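Local coordinates for hypothetical protein (Uncultured marine organism, PDB 2OD5), which is of unknown function but probably binds nucleic acid through a winged helix-turn-helix fold, at residues Arg17-Lys22 against Glu36-Thr41; Pro28-Glu33 against Tyr77-Trp82; Asp60-Gly65 against Ala83-Val88. One frame throughout, in Å; residues are numbered along the deposited sequence.

Interaction 1. Residues Arg17-Lys22 against Glu36-Thr41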
ATOM      1  N   ARG A  17       6.149  -2.498   7.052  1.00 38.77           N
ATOM      2  CA  ARG A  17       6.818  -2.040   5.831  1.00 36.43           C
ATOM      3  C   ARG A  17       7.526  -3.157   5.112  1.00 36.41           C
ATOM      4  O   ARG A  17       7.477  -3.216   3.894  1.00 36.53           O
ATOM      5  CB  ARG A  17       7.841  -0.952   6.103  1.00 37.30           C
ATOM      6  CG  ARG A  17       7.275   0.386   6.451  1.00 40.03           C
ATOM      7  CD  ARG A  17       8.434   1.348   6.696  1.00 39.01           C
ATOM      8  NE  ARG A  17       7.982   2.723   6.753  1.00 47.83           N
ATOM      9  CZ  ARG A  17       8.778   3.763   6.992  1.00 45.82           C
ATOM     10  NH1 ARG A  17      10.072   3.581   7.206  1.00 48.76           N
ATOM     11  NH2 ARG A  17       8.282   4.996   7.015  1.00 42.60           N
ATOM     12  N   GLU A  18       8.235  -4.022   5.841  1.00 35.96           N
ATOM     13  CA  GLU A  18       8.963  -5.112   5.208  0.50 35.39           C
ATOM     14  C   GLU A  18       8.010  -6.105   4.550  1.00 34.15           C
ATOM     15  O   GLU A  18       8.283  -6.614   3.465  1.00 34.12           O
ATOM     16  CB  GLU A  18       9.869  -5.816   6.229  0.50 37.44           C
ATOM     17  CG  GLU A  18      10.920  -4.896   6.830  0.50 39.03           C
ATOM     18  N   LYS A  19       6.889  -6.386   5.204  1.00 33.54           N
ATOM     19  CA  LYS A  19       5.894  -7.279   4.606  1.00 34.99           C
ATOM     20  C   LYS A  19       5.305  -6.698   3.327  1.00 34.24           C
ATOM     21  O   LYS A  19       5.142  -7.407   2.334  1.00 34.37           O
ATOM     22  CB  LYS A  19       4.745  -7.528   5.569  1.00 36.31           C
ATOM     23  CG  LYS A  19       5.077  -8.426   6.695  1.00 46.84           C
ATOM     24  CD  LYS A  19       3.789  -8.801   7.402  1.00 54.37           C
ATOM     25  CE  LYS A  19       4.067  -9.548   8.680  1.00 63.06           C
ATOM     26  NZ  LYS A  19       4.063 -11.020   8.487  1.00 64.99           N
ATOM     27  N   ILE A  20       4.961  -5.413   3.380  1.00 34.66           N
ATOM     28  CA  ILE A  20       4.363  -4.744   2.238  1.00 33.80           C
ATOM     29  C   ILE A  20       5.334  -4.800   1.041  1.00 32.79           C
ATOM     30  O   ILE A  20       4.947  -5.135  -0.073  1.00 34.43           O
ATOM     31  CB  ILE A  20       3.992  -3.278   2.547  1.00 33.50           C
ATOM     32  CG1 ILE A  20       2.880  -3.165   3.603  1.00 33.36           C
ATOM     33  CG2 ILE A  20       3.572  -2.587   1.268  1.00 32.21           C
ATOM     34  CD1 ILE A  20       2.749  -1.749   4.197  1.00 31.42           C
ATOM     35  N   LYS A  21       6.606  -4.489   1.269  1.00 32.50           N
ATOM     36  CA  LYS A  21       7.596  -4.459   0.190  1.00 34.12           C
ATOM     37  C   LYS A  21       7.758  -5.826  -0.481  1.00 34.08           C
ATOM     38  O   LYS A  21       7.793  -5.930  -1.705  1.00 33.02           O
ATOM     39  CB  LYS A  21       8.925  -3.891   0.694  1.00 37.70           C
ATOM     40  CG  LYS A  21       8.890  -2.407   1.018  1.00 47.50           C
ATOM     41  N   LYS A  22       7.788  -6.881   0.318  1.00 32.57           N
ATOM     42  CA  LYS A  22       7.830  -8.244  -0.213  1.00 33.13           C
ATOM     43  C   LYS A  22       6.586  -8.591  -1.020  1.00 32.89           C
ATOM     44  O   LYS A  22       6.666  -9.172  -2.113  1.00 34.86           O
ATOM     45  CB  LYS A  22       8.019  -9.238   0.928  1.00 34.21           C
ATOM     46  CG  LYS A  22       9.446  -9.270   1.461  1.00 44.38           C
ATOM     47  CD  LYS A  22      10.371  -9.984   0.505  1.00 55.42           C
ATOM     48  N   GLU A  36      -5.445  -7.004   3.232  1.00 29.99           N
ATOM     49  CA  GLU A  36      -5.810  -8.388   3.463  1.00 30.07           C
ATOM     50  C   GLU A  36      -4.558  -9.251   3.678  1.00 30.05           C
ATOM     51  O   GLU A  36      -4.520 -10.102   4.563  1.00 30.83           O
ATOM     52  CB  GLU A  36      -6.686  -8.941   2.327  1.00 29.53           C
ATOM     53  CG  GLU A  36      -7.144 -10.389   2.601  1.00 32.43           C
ATOM     54  CD  GLU A  36      -8.132 -10.969   1.572  1.00 37.10           C
ATOM     55  OE1 GLU A  36      -8.342 -10.349   0.514  1.00 38.43           O
ATOM     56  OE2 GLU A  36      -8.647 -12.080   1.832  1.00 34.87           O
ATOM     57  N   HIS A  37      -3.515  -9.006   2.896  1.00 29.65           N
ATOM     58  CA  HIS A  37      -2.272  -9.756   3.027  1.00 30.70           C
ATOM     59  C   HIS A  37      -1.632  -9.543   4.372  1.00 31.15           C
ATOM     60  O   HIS A  37      -1.278 -10.495   5.061  1.00 32.67           O
ATOM     61  CB  HIS A  37      -1.282  -9.335   1.930  1.00 31.60           C
ATOM     62  CG  HIS A  37       0.028 -10.018   2.065  1.00 34.48           C
ATOM     63  ND1 HIS A  37       0.166 -11.365   1.828  1.00 33.71           N
ATOM     64  CD2 HIS A  37       1.225  -9.581   2.521  1.00 37.69           C
ATOM     65  CE1 HIS A  37       1.420 -11.716   2.071  1.00 40.82           C
ATOM     66  NE2 HIS A  37       2.079 -10.658   2.513  1.00 35.86           N
ATOM     67  N   ILE A  38      -1.431  -8.286   4.742  1.00 31.81           N
ATOM     68  CA  ILE A  38      -0.832  -7.892   6.023  0.50 32.45           C
ATOM     69  C   ILE A  38      -1.587  -8.490   7.208  1.00 33.44           C
ATOM     70  O   ILE A  38      -1.035  -9.121   8.113  1.00 34.57           O
ATOM     71  CB  ILE A  38      -0.863  -6.335   6.137  0.50 31.90           C
ATOM     72  CG1 ILE A  38       0.165  -5.697   5.196  0.50 33.47           C
ATOM     73  CG2 ILE A  38      -0.552  -5.863   7.508  0.50 27.99           C
ATOM     74  CD1 ILE A  38       1.592  -6.135   5.469  0.50 40.53           C
ATOM     75  N   ASN A  39      -2.883  -8.258   7.200  1.00 33.78           N
ATOM     76  CA  ASN A  39      -3.701  -8.705   8.304  1.00 31.97           C
ATOM     77  C   ASN A  39      -3.847 -10.239   8.393  1.00 34.05           C
ATOM     78  O   ASN A  39      -4.239 -10.757   9.440  1.00 36.38           O
ATOM     79  CB  ASN A  39      -5.067  -8.024   8.270  1.00 31.96           C
ATOM     80  CG  ASN A  39      -5.021  -6.574   8.761  1.00 30.84           C
ATOM     81  OD1 ASN A  39      -3.973  -6.086   9.165  1.00 34.03           O
ATOM     82  ND2 ASN A  39      -6.165  -5.891   8.737  1.00 33.57           N
ATOM     83  N   SER A  40      -3.553 -10.949   7.306  1.00 33.41           N
ATOM     84  CA  SER A  40      -3.553 -12.405   7.292  1.00 34.22           C
ATOM     85  C   SER A  40      -2.322 -13.035   7.910  1.00 32.92           C
ATOM     86  O   SER A  40      -2.324 -14.240   8.146  1.00 34.19           O
ATOM     87  CB  SER A  40      -3.746 -12.939   5.869  1.00 34.64           C
ATOM     88  OG  SER A  40      -2.532 -12.877   5.155  1.00 40.41           O
ATOM     89  N   THR A  41      -1.288 -12.246   8.206  1.00 33.61           N
ATOM     90  CA  THR A  41      -0.000 -12.784   8.656  1.00 37.39           C
ATOM     91  C   THR A  41       0.576 -12.113   9.894  1.00 38.04           C
ATOM     92  O   THR A  41       1.784 -12.207  10.142  1.00 40.11           O
ATOM     93  CB  THR A  41       1.025 -12.622   7.525  1.00 39.92           C
ATOM     94  OG1 THR A  41       1.179 -11.224   7.222  1.00 45.54           O
ATOM     95  CG2 THR A  41       0.523 -13.349   6.263  1.00 46.92           C
TER
HETATM   96  O   HOH W   1       4.891 -10.138   2.529  1.00 31.82           O

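Interaction 2. Residues Pro28-Glu33 against Tyr77-Trp82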
ATOM      1  N   PRO A  28       2.304  -4.230  -8.903  1.00 32.03           N
ATOM      2  CA  PRO A  28       1.509  -3.341  -8.054  1.00 31.77           C
ATOM      3  C   PRO A  28       0.238  -3.989  -7.499  1.00 33.29           C
ATOM      4  O   PRO A  28      -0.330  -4.872  -8.147  1.00 33.54           O
ATOM      5  CB  PRO A  28       1.143  -2.196  -8.992  1.00 33.44           C
ATOM      6  CG  PRO A  28       2.195  -2.205 -10.058  1.00 34.36           C
ATOM      7  CD  PRO A  28       2.520  -3.659 -10.249  1.00 34.17           C
ATOM      8  N   ARG A  29      -0.200  -3.548  -6.317  1.00 31.83           N
ATOM      9  CA  ARG A  29      -1.427  -4.076  -5.697  1.00 32.32           C
ATOM     10  C   ARG A  29      -2.203  -2.934  -5.087  1.00 30.86           C
ATOM     11  O   ARG A  29      -1.642  -1.888  -4.772  1.00 30.27           O
ATOM     12  CB  ARG A  29      -1.097  -5.106  -4.586  1.00 34.07           C
ATOM     13  CG  ARG A  29      -0.270  -6.286  -5.055  1.00 35.98           C
ATOM     14  CD  ARG A  29      -0.943  -7.091  -6.169  1.00 43.41           C
ATOM     15  NE  ARG A  29      -1.795  -8.132  -5.641  1.00 46.61           N
ATOM     16  CZ  ARG A  29      -1.375  -9.355  -5.310  1.00 47.63           C
ATOM     17  NH1 ARG A  29      -0.100  -9.709  -5.430  1.00 50.40           N
ATOM     18  NH2 ARG A  29      -2.245 -10.220  -4.822  1.00 51.99           N
ATOM     19  N   ASN A  30      -3.505  -3.120  -4.911  1.00 30.69           N
ATOM     20  CA  ASN A  30      -4.326  -2.068  -4.334  1.00 31.16           C
ATOM     21  C   ASN A  30      -4.378  -2.162  -2.806  1.00 29.86           C
ATOM     22  O   ASN A  30      -3.941  -3.162  -2.202  1.00 31.14           O
ATOM     23  CB  ASN A  30      -5.733  -2.006  -4.992  1.00 32.64           C
ATOM     24  CG  ASN A  30      -6.612  -3.159  -4.621  1.00 39.65           C
ATOM     25  OD1 ASN A  30      -6.719  -3.536  -3.450  1.00 35.95           O
ATOM     26  ND2 ASN A  30      -7.284  -3.716  -5.612  1.00 42.86           N
ATOM     27  N   THR A  31      -4.825  -1.095  -2.167  1.00 30.86           N
ATOM     28  CA  THR A  31      -4.755  -0.985  -0.716  1.00 32.22           C
ATOM     29  C   THR A  31      -5.499  -2.124  -0.006  1.00 32.59           C
ATOM     30  O   THR A  31      -5.038  -2.626   1.025  1.00 34.03           O
ATOM     31  CB  THR A  31      -5.342   0.364  -0.195  1.00 36.19           C
ATOM     32  OG1 THR A  31      -4.680   1.470  -0.819  1.00 35.43           O
ATOM     33  CG2 THR A  31      -5.133   0.496   1.332  1.00 37.15           C
ATOM     34  N   ALA A  32      -6.620  -2.530  -0.576  1.00 33.07           N
ATOM     35  CA  ALA A  32      -7.425  -3.627  -0.031  1.00 33.85           C
ATOM     36  C   ALA A  32      -6.685  -4.957  -0.041  1.00 32.49           C
ATOM     37  O   ALA A  32      -6.740  -5.728   0.928  1.00 29.98           O
ATOM     38  CB  ALA A  32      -8.757  -3.743  -0.829  1.00 34.11           C
ATOM     39  N   GLU A  33      -6.054  -5.275  -1.173  1.00 30.68           N
ATOM     40  CA  GLU A  33      -5.237  -6.468  -1.275  1.00 31.99           C
ATOM     41  C   GLU A  33      -4.068  -6.435  -0.279  1.00 29.14           C
ATOM     42  O   GLU A  33      -3.735  -7.449   0.348  1.00 30.43           O
ATOM     43  CB  GLU A  33      -4.674  -6.604  -2.683  1.00 31.38           C
ATOM     44  CG  GLU A  33      -5.682  -6.782  -3.779  1.00 37.70           C
ATOM     45  CD  GLU A  33      -4.961  -6.876  -5.127  1.00 44.33           C
ATOM     46  OE1 GLU A  33      -4.461  -5.815  -5.641  1.00 46.91           O
ATOM     47  OE2 GLU A  33      -4.837  -8.018  -5.630  1.00 53.66           O
ATOM     48  N   TYR A  77     -15.954   6.136  -2.150  1.00 32.71           N
ATOM     49  CA  TYR A  77     -14.787   5.422  -1.694  1.00 30.72           C
ATOM     50  C   TYR A  77     -13.669   5.587  -2.711  1.00 28.87           C
ATOM     51  O   TYR A  77     -13.914   6.026  -3.841  1.00 28.59           O
ATOM     52  CB  TYR A  77     -15.095   3.950  -1.498  1.00 32.13           C
ATOM     53  CG  TYR A  77     -15.615   3.226  -2.711  1.00 29.98           C
ATOM     54  CD1 TYR A  77     -14.764   2.658  -3.636  1.00 34.71           C
ATOM     55  CD2 TYR A  77     -16.980   3.078  -2.905  1.00 35.39           C
ATOM     56  CE1 TYR A  77     -15.263   1.970  -4.723  1.00 35.71           C
ATOM     57  CE2 TYR A  77     -17.485   2.425  -3.987  1.00 33.05           C
ATOM     58  CZ  TYR A  77     -16.634   1.853  -4.880  1.00 33.83           C
ATOM     59  OH  TYR A  77     -17.208   1.198  -5.935  1.00 41.52           O
ATOM     60  N   ASP A  78     -12.443   5.310  -2.271  1.00 29.71           N
ATOM     61  CA  ASP A  78     -11.261   5.390  -3.122  1.00 33.30           C
ATOM     62  C   ASP A  78     -10.590   4.036  -3.129  1.00 33.95           C
ATOM     63  O   ASP A  78     -10.684   3.298  -2.158  1.00 35.10           O
ATOM     64  CB  ASP A  78     -10.199   6.338  -2.534  1.00 38.18           C
ATOM     65  CG  ASP A  78     -10.658   7.743  -2.426  1.00 49.31           C
ATOM     66  OD1 ASP A  78     -11.668   8.097  -3.064  1.00 64.43           O
ATOM     67  OD2 ASP A  78      -9.997   8.505  -1.690  1.00 59.96           O
ATOM     68  N   ILE A  79      -9.887   3.722  -4.214  1.00 31.08           N
ATOM     69  CA  ILE A  79      -9.048   2.536  -4.261  1.00 34.00           C
ATOM     70  C   ILE A  79      -7.711   3.051  -4.791  1.00 31.44           C
ATOM     71  O   ILE A  79      -7.683   3.685  -5.836  1.00 31.62           O
ATOM     72  CB  ILE A  79      -9.553   1.475  -5.280  1.00 38.04           C
ATOM     73  CG1 ILE A  79     -11.049   1.243  -5.160  1.00 49.64           C
ATOM     74  CG2 ILE A  79      -8.787   0.152  -5.061  1.00 44.09           C
ATOM     75  CD1 ILE A  79     -11.861   1.969  -6.207  1.00 56.86           C
ATOM     76  N   CYS A  80      -6.620   2.788  -4.101  1.00 31.02           N
ATOM     77  CA  CYS A  80      -5.306   3.252  -4.577  1.00 29.71           C
ATOM     78  C   CYS A  80      -4.450   2.046  -4.908  1.00 31.59           C
ATOM     79  O   CYS A  80      -4.604   0.969  -4.306  1.00 30.35           O
ATOM     80  CB  CYS A  80      -4.628   4.119  -3.533  1.00 36.09           C
ATOM     81  SG  CYS A  80      -5.571   5.652  -3.189  1.00 39.41           S
ATOM     82  N   GLU A  81      -3.562   2.230  -5.879  1.00 27.55           N
ATOM     83  CA  GLU A  81      -2.671   1.194  -6.346  1.00 30.02           C
ATOM     84  C   GLU A  81      -1.259   1.612  -5.978  1.00 30.11           C
ATOM     85  O   GLU A  81      -0.874   2.777  -6.188  1.00 28.30           O
ATOM     86  CB  GLU A  81      -2.761   1.069  -7.874  1.00 30.57           C
ATOM     87  CG  GLU A  81      -4.129   0.612  -8.365  1.00 36.31           C
ATOM     88  CD  GLU A  81      -4.472   1.077  -9.759  1.00 36.02           C
ATOM     89  OE1 GLU A  81      -3.604   1.581 -10.492  1.00 40.63           O
ATOM     90  OE2 GLU A  81      -5.638   0.960 -10.111  1.00 40.66           O
ATOM     91  N   TRP A  82      -0.490   0.655  -5.466  1.00 28.58           N
ATOM     92  CA  TRP A  82       0.849   0.920  -4.964  1.00 26.52           C
ATOM     93  C   TRP A  82       1.866  -0.052  -5.531  1.00 27.60           C
ATOM     94  O   TRP A  82       1.552  -1.215  -5.771  1.00 28.58           O
ATOM     95  CB  TRP A  82       0.826   0.773  -3.452  1.00 27.12           C
ATOM     96  CG  TRP A  82      -0.132   1.600  -2.757  1.00 28.25           C
ATOM     97  CD1 TRP A  82      -1.436   1.271  -2.480  1.00 33.71           C
ATOM     98  CD2 TRP A  82       0.058   2.920  -2.269  1.00 26.39           C
ATOM     99  NE1 TRP A  82      -2.045   2.291  -1.805  1.00 33.76           N
ATOM    100  CE2 TRP A  82      -1.161   3.315  -1.668  1.00 30.60           C
ATOM    101  CE3 TRP A  82       1.144   3.793  -2.228  1.00 33.77           C
ATOM    102  CZ2 TRP A  82      -1.315   4.529  -1.049  1.00 36.40           C
ATOM    103  CZ3 TRP A  82       0.972   5.015  -1.597  1.00 35.49           C
ATOM    104  CH2 TRP A  82      -0.263   5.366  -1.049  1.00 30.74           C
TER
HETATM  105  O   HOH W   2      -7.177   3.068  -1.034  1.00 50.96           O

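Interaction 3. Residues Asp60-Gly65 against Ala83-Val88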
ATOM      1  N   ASP A  60       9.733   4.161  -0.133  1.00 25.84           N
ATOM      2  CA  ASP A  60      10.037   3.023  -1.004  1.00 29.45           C
ATOM      3  C   ASP A  60       8.802   2.477  -1.672  1.00 28.62           C
ATOM      4  O   ASP A  60       8.904   1.635  -2.551  1.00 28.35           O
ATOM      5  CB  ASP A  60      10.677   1.873  -0.215  1.00 30.59           C
ATOM      6  CG  ASP A  60      11.912   2.278   0.540  1.00 31.71           C
ATOM      7  OD1 ASP A  60      12.565   3.332   0.249  1.00 31.16           O
ATOM      8  OD2 ASP A  60      12.270   1.499   1.454  1.00 34.98           O
ATOM      9  N   ILE A  61       7.636   2.947  -1.252  1.00 30.71           N
ATOM     10  CA  ILE A  61       6.371   2.422  -1.753  1.00 32.89           C
ATOM     11  C   ILE A  61       5.617   3.596  -2.317  1.00 35.48           C
ATOM     12  O   ILE A  61       5.217   4.484  -1.545  1.00 37.34           O
ATOM     13  CB  ILE A  61       5.553   1.746  -0.657  1.00 31.23           C
ATOM     14  CG1 ILE A  61       6.255   0.541  -0.061  1.00 35.82           C
ATOM     15  CG2 ILE A  61       4.163   1.211  -1.222  1.00 31.76           C
ATOM     16  CD1 ILE A  61       5.712   0.150   1.320  1.00 38.02           C
ATOM     17  N   VAL A  62       5.438   3.592  -3.648  1.00 31.35           N
ATOM     18  CA  VAL A  62       4.907   4.739  -4.391  1.00 32.90           C
ATOM     19  C   VAL A  62       3.486   4.514  -4.938  1.00 30.67           C
ATOM     20  O   VAL A  62       3.136   3.416  -5.326  1.00 28.74           O
ATOM     21  CB  VAL A  62       5.794   5.130  -5.547  1.00 34.75           C
ATOM     22  CG1 VAL A  62       7.210   5.503  -5.039  1.00 37.42           C
ATOM     23  CG2 VAL A  62       5.892   4.041  -6.570  1.00 31.96           C
ATOM     24  N   LYS A  63       2.670   5.563  -4.955  1.00 30.30           N
ATOM     25  CA  LYS A  63       1.293   5.427  -5.450  1.00 30.74           C
ATOM     26  C   LYS A  63       1.296   5.534  -6.968  1.00 30.36           C
ATOM     27  O   LYS A  63       1.780   6.537  -7.519  1.00 33.61           O
ATOM     28  CB  LYS A  63       0.434   6.547  -4.881  1.00 31.04           C
ATOM     29  CG  LYS A  63      -1.052   6.305  -5.035  1.00 31.91           C
ATOM     30  CD  LYS A  63      -1.839   7.567  -4.774  1.00 38.49           C
ATOM     31  CE  LYS A  63      -2.339   7.703  -3.375  1.00 50.79           C
ATOM     32  NZ  LYS A  63      -3.557   6.956  -3.055  1.00 48.06           N
ATOM     33  N   VAL A  64       0.802   4.505  -7.650  1.00 28.89           N
ATOM     34  CA  VAL A  64       0.861   4.445  -9.099  1.00 27.50           C
ATOM     35  C   VAL A  64      -0.498   4.588  -9.783  1.00 27.45           C
ATOM     36  O   VAL A  64      -0.567   4.698 -10.994  1.00 28.23           O
ATOM     37  CB  VAL A  64       1.531   3.149  -9.593  1.00 30.73           C
ATOM     38  CG1 VAL A  64       3.016   3.123  -9.133  1.00 30.15           C
ATOM     39  CG2 VAL A  64       0.814   1.936  -9.117  1.00 30.90           C
ATOM     40  N   GLY A  65      -1.549   4.601  -8.997  1.00 27.98           N
ATOM     41  CA  GLY A  65      -2.889   4.779  -9.540  1.00 28.73           C
ATOM     42  C   GLY A  65      -3.936   4.935  -8.486  1.00 27.60           C
ATOM     43  O   GLY A  65      -3.709   4.646  -7.313  1.00 27.16           O
ATOM     44  N   ALA A  83       3.108   0.409  -5.675  1.00 27.97           N
ATOM     45  CA  ALA A  83       4.214  -0.387  -6.195  1.00 27.53           C
ATOM     46  C   ALA A  83       5.462  -0.029  -5.422  1.00 27.72           C
ATOM     47  O   ALA A  83       5.546   1.047  -4.831  1.00 28.70           O
ATOM     48  CB  ALA A  83       4.426  -0.055  -7.683  1.00 29.59           C
ATOM     49  N   THR A  84       6.468  -0.883  -5.451  1.00 27.47           N
ATOM     50  CA  THR A  84       7.748  -0.451  -4.912  1.00 27.37           C
ATOM     51  C   THR A  84       8.379   0.523  -5.883  1.00 26.66           C
ATOM     52  O   THR A  84       8.196   0.425  -7.094  1.00 27.03           O
ATOM     53  CB  THR A  84       8.698  -1.624  -4.627  1.00 28.75           C
ATOM     54  OG1 THR A  84       9.155  -2.184  -5.863  1.00 28.45           O
ATOM     55  CG2 THR A  84       8.045  -2.704  -3.711  1.00 28.85           C
ATOM     56  N   ARG A  85       9.201   1.425  -5.369  1.00 26.76           N
ATOM     57  CA  ARG A  85       9.927   2.362  -6.242  1.00 26.34           C
ATOM     58  C   ARG A  85      10.817   1.632  -7.235  1.00 27.40           C
ATOM     59  O   ARG A  85      10.985   2.054  -8.402  1.00 27.39           O
ATOM     60  CB  ARG A  85      10.727   3.346  -5.397  1.00 25.13           C
ATOM     61  CG  ARG A  85      11.322   4.479  -6.150  1.00 27.75           C
ATOM     62  CD  ARG A  85      12.045   5.427  -5.254  1.00 28.67           C
ATOM     63  NE  ARG A  85      11.167   6.105  -4.307  1.00 29.54           N
ATOM     64  CZ  ARG A  85      10.505   7.232  -4.566  1.00 33.63           C
ATOM     65  NH1 ARG A  85      10.615   7.837  -5.750  1.00 33.40           N
ATOM     66  NH2 ARG A  85       9.738   7.767  -3.640  1.00 32.06           N
ATOM     67  N   ASN A  86      11.472   0.566  -6.774  1.00 25.90           N
ATOM     68  CA  ASN A  86      12.324  -0.216  -7.648  1.00 26.16           C
ATOM     69  C   ASN A  86      11.546  -0.923  -8.754  1.00 26.76           C
ATOM     70  O   ASN A  86      12.022  -1.008  -9.908  1.00 28.61           O
ATOM     71  CB  ASN A  86      13.154  -1.218  -6.851  1.00 26.39           C
ATOM     72  CG  ASN A  86      14.338  -0.589  -6.186  1.00 27.32           C
ATOM     73  OD1 ASN A  86      15.079   0.188  -6.789  1.00 28.40           O
ATOM     74  ND2 ASN A  86      14.554  -0.956  -4.928  1.00 28.89           N
ATOM     75  N   TRP A  87      10.354  -1.399  -8.443  1.00 29.41           N
ATOM     76  CA  TRP A  87       9.507  -2.004  -9.475  1.00 32.05           C
ATOM     77  C   TRP A  87       9.210  -0.966 -10.567  1.00 31.14           C
ATOM     78  O   TRP A  87       9.357  -1.226 -11.762  1.00 31.55           O
ATOM     79  CB  TRP A  87       8.202  -2.521  -8.878  1.00 31.48           C
ATOM     80  CG  TRP A  87       7.383  -3.282  -9.884  1.00 36.81           C
ATOM     81  CD1 TRP A  87       7.384  -4.639 -10.100  1.00 37.13           C
ATOM     82  CD2 TRP A  87       6.461  -2.723 -10.806  1.00 36.52           C
ATOM     83  NE1 TRP A  87       6.517  -4.951 -11.128  1.00 39.58           N
ATOM     84  CE2 TRP A  87       5.951  -3.787 -11.585  1.00 36.91           C
ATOM     85  CE3 TRP A  87       6.031  -1.411 -11.076  1.00 33.75           C
ATOM     86  CZ2 TRP A  87       5.049  -3.579 -12.607  1.00 40.42           C
ATOM     87  CZ3 TRP A  87       5.134  -1.209 -12.095  1.00 40.56           C
ATOM     88  CH2 TRP A  87       4.640  -2.292 -12.837  1.00 39.41           C
ATOM     89  N   VAL A  88       8.819   0.232 -10.152  1.00 28.31           N
ATOM     90  CA  VAL A  88       8.554   1.287 -11.105  1.00 29.91           C
ATOM     91  C   VAL A  88       9.797   1.651 -11.903  1.00 29.57           C
ATOM     92  O   VAL A  88       9.722   1.847 -13.119  1.00 32.31           O
ATOM     93  CB  VAL A  88       7.976   2.559 -10.436  1.00 29.97           C
ATOM     94  CG1 VAL A  88       7.670   3.636 -11.487  1.00 35.14           C
ATOM     95  CG2 VAL A  88       6.723   2.216  -9.642  1.00 31.37           C
TER
HETATM   96  O   HOH W   3      11.687   0.045  -3.744  1.00 24.23           O

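Interaction 1. Residues Arg17-Lys22 against Glu36-Thr41
K19, on helix 9-23, reaches across to T41, in the turn that follows helix 31-39, and meets first carbon, then oxygen, along its length. Its CB lies 3.4 Å from CD1 of I38, tight for two carbons, though I38 was modelled in two conformers and the closeness is doubtful. Chi1 (-74°) sets CG beside the backbone N. The extended chain beyond it slides past the T41 side chain in the opposite direction. K19 CD comes within 3.6 Å of T41 OG1, and CE is close to both that hydroxyl and the backbone O of T41. A bend at chi4 of K19 (-93°) then turns NZ to 3.1 Å from T41 O, a hydrogen bond made from above the carbonyl plane, and a weak second one joins NZ to T41 OG1. T41 OG1 itself donates to I38 O at 3.2 Å, on the same face of the carbonyl as T41 N. I20 CG1 packs at 3.7 Å against I38 CD1 in the conformer given, while I20 also touches L51 and V54 of helix 48-57. Water makes a further bridge, donating to K19 O at 2.7 Å and bonding to H37 NE2, whose ring stacks on F23. A lysine ammonium therefore sits among oxygens just beyond the C-terminal end of a helix, where its charge would probably be favoured by the helix dipole.

Interaction 2. Residues Pro28-Glu33 against Tyr77-Trp82
W82 and T31 meet on the tightly packed side of this contact, lying side by side and pointing the same way. T31 OG1 lies anti to the carbonyl carbon (chi1 -56°), facing the indole. W82 NE1 donates to T31 OG1 at 2.9 Å (N-H...O angle 156°), with the hydroxyl in the plane of the ring at its edge. The same hydroxyl is also bonded to a water, which weakly accepts from C80 N. The rest of W82 turns inward to I34 and to L55 of helix 48-57. Next to it the backbones pair: R29 N to W82 O is 3.0 Å and W82 N to R29 O 2.9 Å, while T31 N, already in the helix, adds a bond to C80 O. This antiparallel pairing attaches the short strand 29-30 to strand 75-84, giving a three-stranded 1-3-2 sheet consistent with a winged helix. At the strand's end a capping box starts helix 31-39: E33 N donates to N30 OD1 at 2.9 Å, and N30 N to E33 OE1 at 3.0 Å. The other carboxylate oxygen, E33 OE2, takes R29 NE in a 3.0 Å salt bridge. The face that carries N30 is looser. Here N30 CB merely rests on I79 CG2 at 3.7 Å, the carboxylate of E81, N30's bridge partner, turns off from the contact, and a 1,2-ethanediol molecule lies beside the asparagine.

Interaction 3. Residues Asp60-Gly65 against Ala83-Val88
V62 and A83 form the antiparallel hydrogen-bonded pair at the base of the hairpin made by strands 61-71 and 75-84. Polar contacts across the two segments are backbone bonds. V62 N donates to A83 O at 2.8 Å, and A83 N returns a bond to V62 O at 3.0 Å. Farther on, as the chain turns into helix 85-91, R85 N binds D60 O at 2.8 Å. Within 83-88 that helix is capped by T84, whose OG1 accepts from W87 N at 3.0 Å, and a water accepts from N86 N. At the other end, V64 and G65 both face E81 in a classic beta bulge.

Apolar contacts gather on the face that carries V62 and A83. V62 CG2 touches V88 CG2 at 3.7 Å, and V64 CG1 reaches A83 CB at 3.8 Å as well as V88 CG2. V88, in turn, packs on W95. The I61 side chain lies on the opposite face of the sheet and touches I20 and L24.

A third kind of contact is aliphatic against cationic. The R85 chain bends at chi3 (-65°), which places NE, and V62 CG1 lies over one face of the guanidinium, 3.6 Å above the plane and offset toward its rim. An alanine at V62 would probably leave that guanidinium face without its methyl cover and open a gap beside V88. A charged group is thus laid flat on a hydrophobic branch, its NH2 hydrogen-bonded to the K59 carbonyl.

All three interactions belong to one domain with the topology of a winged helix, but they differ in burial and in what holds them. Interactions 1 and 3 are partly buried; interaction 2 lies nearer the surface, with W82 as its buried exception. Interactions 1 and 2 share helix 31-39, one at its C-terminal end and the other at its capped start. Interactions 2 and 3 share strand 75-84, which pairs with a different neighbour in each. In keeping with this, interaction 1 relies on side chains and water between helices, whereas the other two are built on strand-to-strand backbone bonds. I20 CG2 meets I61 CD1 at 3.5 Å, joining the helical layer of interaction 1 to the hairpin of interaction 3.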